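Local coordinates for protein purine phosphoribosyltransferase (Pyrococcus horikoshii, PDB 1VDM) that probably transfers a phosphoribosyl group to or from purine bases, as a member of the type I phosphoribosyltransferase family, at residues P76-I88 and V102-I114. Residues are numbered along the deposited sequence; the frame is centred on the assembly and turned at random.
Sequences PIHGDLKDKRVVI and VIEEVKKLGAKEI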
loop_
_atom_site.group_PDB
_atom_site.type_symbol
_atom_site.label_atom_id
_atom_site.label_comp_id
_atom_site.label_asym_id
_atom_site.label_seq_id
_atom_site.Cartn_x
_atom_site.Cartn_y
_atom_site.Cartn_z
ATOM N N PRO G 76 18.601 13.424 -37.363
ATOM C CA PRO G 76 20.003 13.837 -37.302
ATOM C C PRO G 76 20.509 14.106 -35.894
ATOM O O PRO G 76 19.738 14.142 -34.937
ATOM C CB PRO G 76 20.008 15.107 -38.132
ATOM C CG PRO G 76 18.723 15.735 -37.709
ATOM C CD PRO G 76 17.744 14.564 -37.737
ATOM N N ILE G 77 21.819 14.284 -35.784
ATOM C CA ILE G 77 22.444 14.607 -34.516
ATOM C C ILE G 77 23.114 15.949 -34.768
ATOM O O ILE G 77 23.563 16.216 -35.882
ATOM C CB ILE G 77 23.499 13.550 -34.095
ATOM C CG1 ILE G 77 24.525 13.341 -35.207
ATOM C CG2 ILE G 77 22.807 12.244 -33.742
ATOM C CD1 ILE G 77 25.592 12.333 -34.854
ATOM N N HIS G 78 23.162 16.803 -33.752
ATOM C CA HIS G 78 23.776 18.115 -33.915
ATOM C C HIS G 78 24.811 18.443 -32.843
ATOM O O HIS G 78 25.122 17.606 -31.998
ATOM C CB HIS G 78 22.690 19.192 -33.948
ATOM C CG HIS G 78 21.938 19.252 -35.243
ATOM N ND1 HIS G 78 22.544 19.571 -36.439
ATOM C CD2 HIS G 78 20.629 19.052 -35.526
ATOM C CE1 HIS G 78 21.640 19.568 -37.403
ATOM N NE2 HIS G 78 20.470 19.256 -36.876
ATOM N N GLY G 79 25.333 19.669 -32.883
ATOM C CA GLY G 79 26.347 20.085 -31.927
ATOM C C GLY G 79 27.656 19.443 -32.339
ATOM O O GLY G 79 27.637 18.483 -33.107
ATOM N N ASP G 80 28.793 19.945 -31.873
ATOM C CA ASP G 80 30.050 19.313 -32.265
ATOM C C ASP G 80 30.579 18.426 -31.145
ATOM O O ASP G 80 30.234 18.606 -29.976
ATOM C CB ASP G 80 31.105 20.355 -32.659
ATOM C CG ASP G 80 31.701 21.070 -31.465
ATOM O OD1 ASP G 80 32.767 21.705 -31.630
ATOM O OD2 ASP G 80 31.105 21.002 -30.366
ATOM N N LEU G 81 31.413 17.462 -31.510
ATOM C CA LEU G 81 31.975 16.539 -30.542
ATOM C C LEU G 81 33.488 16.653 -30.510
ATOM O O LEU G 81 34.191 15.643 -30.476
ATOM C CB LEU G 81 31.578 15.108 -30.898
ATOM C CG LEU G 81 30.104 14.913 -31.251
ATOM C CD1 LEU G 81 29.840 13.436 -31.512
ATOM C CD2 LEU G 81 29.228 15.436 -30.118
ATOM N N LYS G 82 33.983 17.886 -30.531
ATOM C CA LYS G 82 35.420 18.136 -30.495
ATOM C C LYS G 82 35.964 17.729 -29.119
ATOM O O LYS G 82 35.384 18.074 -28.085
ATOM C CB LYS G 82 35.695 19.624 -30.764
ATOM C CG LYS G 82 37.158 19.971 -31.032
ATOM C CD LYS G 82 37.661 19.285 -32.297
ATOM C CE LYS G 82 39.103 19.666 -32.614
ATOM N NZ LYS G 82 39.568 19.051 -33.898
ATOM N N ASP G 83 37.067 16.984 -29.113
ATOM C CA ASP G 83 37.691 16.522 -27.870
ATOM C C ASP G 83 36.774 15.638 -27.018
ATOM O O ASP G 83 37.043 15.415 -25.834
ATOM C CB ASP G 83 38.172 17.714 -27.028
ATOM C CG ASP G 83 39.341 18.454 -27.670
ATOM O OD1 ASP G 83 39.850 19.418 -27.051
ATOM O OD2 ASP G 83 39.751 18.073 -28.790
ATOM N N LYS G 84 35.700 15.133 -27.619
ATOM C CA LYS G 84 34.762 14.273 -26.906
ATOM C C LYS G 84 34.897 12.810 -27.295
ATOM O O LYS G 84 34.872 12.465 -28.474
ATOM C CB LYS G 84 33.323 14.729 -27.154
ATOM C CG LYS G 84 32.921 15.965 -26.378
ATOM C CD LYS G 84 31.478 16.327 -26.665
ATOM C CE LYS G 84 31.004 17.456 -25.772
ATOM N NZ LYS G 84 29.625 17.884 -26.144
ATOM N N ARG G 85 35.051 11.952 -26.295
ATOM C CA ARG G 85 35.174 10.520 -26.532
ATOM C C ARG G 85 33.786 10.052 -26.954
ATOM O O ARG G 85 32.822 10.198 -26.199
ATOM C CB ARG G 85 35.580 9.804 -25.245
ATOM C CG ARG G 85 36.557 10.590 -24.392
ATOM C CD ARG G 85 37.964 10.489 -24.927
ATOM N NE ARG G 85 38.553 9.200 -24.592
ATOM C CZ ARG G 85 38.652 8.735 -23.353
ATOM N NH1 ARG G 85 38.194 9.461 -22.337
ATOM N NH2 ARG G 85 39.214 7.552 -23.126
ATOM N N VAL G 86 33.671 9.497 -28.152
ATOM C CA VAL G 86 32.369 9.046 -28.609
ATOM C C VAL G 86 32.244 7.537 -28.646
ATOM O O VAL G 86 33.213 6.825 -28.905
ATOM C CB VAL G 86 32.052 9.595 -30.008
ATOM C CG1 VAL G 86 30.668 9.146 -30.438
ATOM C CG2 VAL G 86 32.140 11.112 -30.005
ATOM N N VAL G 87 31.042 7.053 -28.357
ATOM C CA VAL G 87 30.758 5.625 -28.401
ATOM C C VAL G 87 29.402 5.484 -29.084
ATOM O O VAL G 87 28.394 6.027 -28.615
ATOM C CB VAL G 87 30.729 4.977 -26.978
ATOM C CG1 VAL G 87 29.750 5.698 -26.082
ATOM C CG2 VAL G 87 30.361 3.506 -27.082
ATOM N N ILE G 88 29.401 4.794 -30.225
ATOM C CA ILE G 88 28.188 4.567 -30.997
ATOM C C ILE G 88 27.612 3.228 -30.574
ATOM O O ILE G 88 28.318 2.218 -30.552
ATOM C CB ILE G 88 28.493 4.569 -32.506
ATOM C CG1 ILE G 88 28.977 5.963 -32.913
ATOM C CG2 ILE G 88 27.254 4.181 -33.306
ATOM C CD1 ILE G 88 29.357 6.099 -34.369
ATOM N N VAL G 102 26.945 6.375 -40.026
ATOM C CA VAL G 102 26.981 7.020 -38.713
ATOM C C VAL G 102 28.387 7.470 -38.319
ATOM O O VAL G 102 28.543 8.495 -37.662
ATOM C CB VAL G 102 26.421 6.081 -37.613
ATOM C CG1 VAL G 102 26.504 6.749 -36.261
ATOM C CG2 VAL G 102 24.988 5.730 -37.924
ATOM N N ILE G 103 29.407 6.715 -38.712
ATOM C CA ILE G 103 30.771 7.093 -38.374
ATOM C C ILE G 103 31.172 8.348 -39.136
ATOM O O ILE G 103 32.075 9.071 -38.725
ATOM C CB ILE G 103 31.766 5.963 -38.691
ATOM C CG1 ILE G 103 31.406 4.723 -37.874
ATOM C CG2 ILE G 103 33.183 6.400 -38.360
ATOM C CD1 ILE G 103 32.312 3.544 -38.119
ATOM N N GLU G 104 30.487 8.613 -40.243
ATOM C CA GLU G 104 30.777 9.793 -41.054
ATOM C C GLU G 104 30.084 11.037 -40.509
ATOM O O GLU G 104 30.558 12.155 -40.701
ATOM C CB GLU G 104 30.356 9.559 -42.510
ATOM C CG GLU G 104 31.366 8.767 -43.324
ATOM C CD GLU G 104 32.607 9.579 -43.671
ATOM O OE1 GLU G 104 33.599 8.979 -44.142
ATOM O OE2 GLU G 104 32.586 10.817 -43.483
ATOM N N GLU G 105 28.954 10.845 -39.844
ATOM C CA GLU G 105 28.237 11.973 -39.268
ATOM C C GLU G 105 28.919 12.373 -37.956
ATOM O O GLU G 105 28.859 13.531 -37.532
ATOM C CB GLU G 105 26.774 11.594 -39.018
ATOM C CG GLU G 105 26.001 11.253 -40.284
ATOM C CD GLU G 105 26.022 12.382 -41.298
ATOM O OE1 GLU G 105 25.562 13.496 -40.960
ATOM O OE2 GLU G 105 26.500 12.155 -42.431
ATOM N N VAL G 106 29.581 11.404 -37.330
ATOM C CA VAL G 106 30.284 11.637 -36.080
ATOM C C VAL G 106 31.617 12.339 -36.313
ATOM O O VAL G 106 32.101 13.066 -35.447
ATOM C CB VAL G 106 30.534 10.320 -35.336
ATOM C CG1 VAL G 106 31.281 10.585 -34.049
ATOM C CG2 VAL G 106 29.213 9.644 -35.044
ATOM N N LYS G 107 32.214 12.121 -37.481
ATOM C CA LYS G 107 33.477 12.770 -37.802
ATOM C C LYS G 107 33.215 14.194 -38.274
ATOM O O LYS G 107 34.008 15.095 -38.009
ATOM C CB LYS G 107 34.228 11.996 -38.886
ATOM C CG LYS G 107 34.750 10.645 -38.435
ATOM C CD LYS G 107 35.663 10.025 -39.478
ATOM C CE LYS G 107 36.209 8.694 -38.991
ATOM N NZ LYS G 107 37.198 8.094 -39.931
ATOM N N LYS G 108 32.097 14.393 -38.969
ATOM C CA LYS G 108 31.735 15.716 -39.469
ATOM C C LYS G 108 31.530 16.674 -38.307
ATOM O O LYS G 108 31.575 17.894 -38.484
ATOM C CB LYS G 108 30.441 15.665 -40.286
ATOM C CG LYS G 108 30.531 14.973 -41.637
ATOM C CD LYS G 108 29.179 15.063 -42.332
ATOM C CE LYS G 108 29.143 14.322 -43.655
ATOM N NZ LYS G 108 27.761 14.337 -44.226
ATOM N N LEU G 109 31.291 16.115 -37.122
ATOM C CA LEU G 109 31.074 16.917 -35.920
ATOM C C LEU G 109 32.358 17.060 -35.103
ATOM O O LEU G 109 32.353 17.626 -34.009
ATOM C CB LEU G 109 29.958 16.300 -35.066
ATOM C CG LEU G 109 28.557 16.322 -35.691
ATOM C CD1 LEU G 109 27.549 15.671 -34.750
ATOM C CD2 LEU G 109 28.159 17.759 -35.987
ATOM N N GLY G 110 33.453 16.541 -35.647
ATOM C CA GLY G 110 34.748 16.643 -34.993
ATOM C C GLY G 110 35.039 15.686 -33.854
ATOM O O GLY G 110 35.792 16.029 -32.941
ATOM N N ALA G 111 34.470 14.487 -33.902
ATOM C CA ALA G 111 34.692 13.508 -32.843
ATOM C C ALA G 111 36.173 13.274 -32.539
ATOM O O ALA G 111 36.971 12.973 -33.434
ATOM C CB ALA G 111 34.025 12.191 -33.203
ATOM N N LYS G 112 36.528 13.425 -31.267
ATOM C CA LYS G 112 37.894 13.208 -30.811
ATOM C C LYS G 112 38.229 11.745 -31.103
ATOM O O LYS G 112 38.868 11.435 -32.112
ATOM C CB LYS G 112 37.980 13.498 -29.306
ATOM C CG LYS G 112 39.324 13.215 -28.637
ATOM C CD LYS G 112 39.246 13.530 -27.138
ATOM C CE LYS G 112 40.493 13.090 -26.372
ATOM N NZ LYS G 112 40.653 11.605 -26.308
ATOM N N GLU G 113 37.778 10.852 -30.226
ATOM C CA GLU G 113 38.010 9.422 -30.387
ATOM C C GLU G 113 36.648 8.769 -30.612
ATOM O O GLU G 113 35.629 9.270 -30.138
ATOM C CB GLU G 113 38.658 8.852 -29.123
ATOM C CG GLU G 113 39.411 7.540 -29.317
ATOM C CD GLU G 113 40.001 7.010 -28.012
ATOM O OE1 GLU G 113 40.393 7.834 -27.154
ATOM O OE2 GLU G 113 40.088 5.771 -27.844
ATOM N N ILE G 114 36.621 7.659 -31.339
ATOM C CA ILE G 114 35.362 6.976 -31.598
ATOM C C ILE G 114 35.475 5.478 -31.388
ATOM O O ILE G 114 36.380 4.834 -31.914
ATOM C CB ILE G 114 34.871 7.222 -33.032
ATOM C CG1 ILE G 114 34.617 8.714 -33.245
ATOM C CG2 ILE G 114 33.604 6.427 -33.290
ATOM C CD1 ILE G 114 34.318 9.084 -34.684
#
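Leu109 packs against the loop 77-81 and meets it with both side chain and backbone. Its CD1 lies 3.8 Å from CG1 of Ile77, the two chains crossing at a slant, while its CB packs on CG of Leu81. The backbone finishes the grip: Leu81 N gives a 2.7 Å hydrogen bond to Leu109 O, nearly straight at 163°. An alanine in place of Leu109 would probably leave Ile77 without the methyl it packs on here, and open a gap beside it.

Deeper in, Val106 offers one methyl to each of two strand residues. CG1, placed anti to the backbone N (chi1 179°), meets CG1 of Val86 tip to tip at 3.9 Å; CG2 is 3.6 Å from CD1 of Ile88, which also reaches CG1 of Val102. Ile31 of the neighbouring strand touches both Val86 and Val106.

At the outer edge, Arg85 and Glu113 run side by side, joined by a weak salt bridge from NE to OE1 at 3.4 Å. The carboxylate also forms a long ion pair with Lys112 NZ, and probably offsets the repulsion between the two cations.

Behind these contacts, Gly110, with positive phi, closes the helix's last turn in a Schellman motif and leads the chain toward strand 113-118, where Val86 N bonds Glu113 O at 2.8 Å. Helix 97-107 packs on one face of the sheet and connects the adjacent parallel strands 85-90 and 113-118, a beta-alpha-beta crossover of the type I phosphoribosyltransferase fold.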